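Local coordinates for putative low molecular weight protein-tyrosine-phosphatase slr0328 (Synechocystis sp., PDB 5O7B) that probably hydrolyses phosphotyrosine in proteins to tyrosine and phosphate, at residues Glu134-Asp137 with His148-Leu153. Residue numbers count along the deposited sequence, not the author numbering.
Sequences EVPD and HVIDLL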
loop_
_atom_site.group_PDB
_atom_site.type_symbol
_atom_site.label_atom_id
_atom_site.label_comp_id
_atom_site.label_asym_id
_atom_site.label_seq_id
_atom_site.Cartn_x
_atom_site.Cartn_y
_atom_site.Cartn_z
ATOM N N GLU A 134 -0.850 2.824 11.692
ATOM C CA GLU A 134 -0.282 2.021 10.616
ATOM C C GLU A 134 -1.345 1.557 9.621
ATOM O O GLU A 134 -2.546 1.613 9.892
ATOM C CB GLU A 134 0.441 0.806 11.195
ATOM C CG GLU A 134 -0.505 -0.255 11.723
ATOM C CD GLU A 134 0.204 -1.522 12.142
ATOM O OE1 GLU A 134 1.454 -1.511 12.189
ATOM O OE2 GLU A 134 -0.495 -2.523 12.425
ATOM N N VAL A 135 -0.898 1.116 8.449
ATOM C CA VAL A 135 -1.724 0.315 7.551
ATOM C C VAL A 135 -1.500 -1.150 7.934
ATOM O O VAL A 135 -0.411 -1.684 7.671
ATOM C CB VAL A 135 -1.383 0.577 6.078
ATOM C CG1 VAL A 135 -2.230 -0.296 5.170
ATOM C CG2 VAL A 135 -1.586 2.060 5.741
ATOM N N PRO A 136 -2.475 -1.809 8.556
ATOM C CA PRO A 136 -2.192 -3.068 9.255
ATOM C C PRO A 136 -1.990 -4.219 8.287
ATOM O O PRO A 136 -2.629 -4.296 7.232
ATOM C CB PRO A 136 -3.451 -3.292 10.105
ATOM C CG PRO A 136 -4.444 -2.228 9.685
ATOM C CD PRO A 136 -3.916 -1.557 8.465
ATOM N N ASP A 137 -1.107 -5.138 8.677
ATOM C CA ASP A 137 -0.834 -6.315 7.860
ATOM C C ASP A 137 -2.063 -7.218 7.810
ATOM O O ASP A 137 -2.625 -7.576 8.839
ATOM C CB ASP A 137 0.375 -7.083 8.395
ATOM C CG ASP A 137 0.853 -8.161 7.443
ATOM O OD1 ASP A 137 0.130 -8.466 6.473
ATOM O OD2 ASP A 137 1.952 -8.716 7.669
ATOM N N HIS A 148 -10.408 -2.917 5.474
ATOM C CA HIS A 148 -9.868 -1.847 6.311
ATOM C C HIS A 148 -8.625 -1.237 5.689
ATOM O O HIS A 148 -8.448 -0.016 5.724
ATOM C CB HIS A 148 -9.550 -2.340 7.727
ATOM C CG HIS A 148 -9.517 -1.238 8.752
ATOM N ND1 HIS A 148 -8.384 -0.911 9.464
ATOM C CD2 HIS A 148 -10.479 -0.379 9.171
ATOM C CE1 HIS A 148 -8.649 0.095 10.283
ATOM N NE2 HIS A 148 -9.914 0.437 10.126
ATOM N N VAL A 149 -7.743 -2.071 5.132
ATOM C CA VAL A 149 -6.587 -1.549 4.405
ATOM C C VAL A 149 -7.044 -0.564 3.336
ATOM O O VAL A 149 -6.519 0.549 3.224
ATOM C CB VAL A 149 -5.763 -2.701 3.800
ATOM C CG1 VAL A 149 -4.771 -2.172 2.783
ATOM C CG2 VAL A 149 -5.045 -3.485 4.895
ATOM N N ILE A 150 -8.060 -0.945 2.563
ATOM C CA ILE A 150 -8.558 -0.064 1.509
ATOM C C ILE A 150 -9.154 1.207 2.102
ATOM O O ILE A 150 -8.926 2.311 1.591
ATOM C CB ILE A 150 -9.570 -0.812 0.622
ATOM C CG1 ILE A 150 -8.939 -2.096 0.069
ATOM C CG2 ILE A 150 -10.095 0.093 -0.490
ATOM C CD1 ILE A 150 -8.082 -1.880 -1.173
ATOM N N ASP A 151 -9.921 1.071 3.189
ATOM C CA ASP A 151 -10.489 2.231 3.873
ATOM C C ASP A 151 -9.414 3.234 4.270
ATOM O O ASP A 151 -9.602 4.451 4.133
ATOM C CB ASP A 151 -11.249 1.780 5.120
ATOM C CG ASP A 151 -12.415 0.878 4.803
ATOM O OD1 ASP A 151 -12.865 0.877 3.642
ATOM O OD2 ASP A 151 -12.876 0.170 5.724
ATOM N N LEU A 152 -8.287 2.738 4.790
ATOM C CA LEU A 152 -7.223 3.627 5.239
ATOM C C LEU A 152 -6.526 4.293 4.064
ATOM O O LEU A 152 -6.128 5.461 4.165
ATOM C CB LEU A 152 -6.216 2.857 6.111
ATOM C CG LEU A 152 -6.850 2.126 7.305
ATOM C CD1 LEU A 152 -5.876 1.285 8.115
ATOM C CD2 LEU A 152 -7.525 3.120 8.210
ATOM N N LEU A 153 -6.388 3.576 2.942
ATOM C CA LEU A 153 -5.703 4.126 1.782
ATOM C C LEU A 153 -6.570 5.116 1.019
ATOM O O LEU A 153 -6.044 6.070 0.443
ATOM C CB LEU A 153 -5.241 2.999 0.856
ATOM C CG LEU A 153 -4.113 2.138 1.428
ATOM C CD1 LEU A 153 -3.872 0.909 0.575
ATOM C CD2 LEU A 153 -2.827 2.940 1.583
#
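Residues 134-137 run as an extended loop (phi/psi -89/108° at V135, -75/147° at P136) past one face of helix 143-156, whose turns in 148-153 are held by the backbone hydrogen bonds L152 N to H148 O (2.9 Å) and L153 N to V149 O (3.0 Å). The backbones come closest at V135 and V149, with CA atoms 6.1 Å apart. Contact is mainly apolar: V135 CG1 meets V149 CG1 at 4.0 Å, while V135 CG2 reaches L153 CD2 at 4.4 Å. P136 turns the CD-CG side of its ring to the same face, CD 3.5 Å from L152 CD1, and P136 O lies 3.5 Å from V149 CG2. This loop leads into the Asp-Pro loop, which carries the general acid in low molecular weight phosphatases; D137, the probable proton donor, points away from the helix and touches R26, the probable active-site arginine. V135 O accepts a hydrogen bond from R26 NH2, so V135 packs on the helix with its side chain while its carbonyl binds that arginine. At the exposed margin, P136 CG sits 4.2 Å from H148 ND1, at the imidazole edge. Deeper in, L153 also packs on helix 26-37, and V149 on helix 65-68.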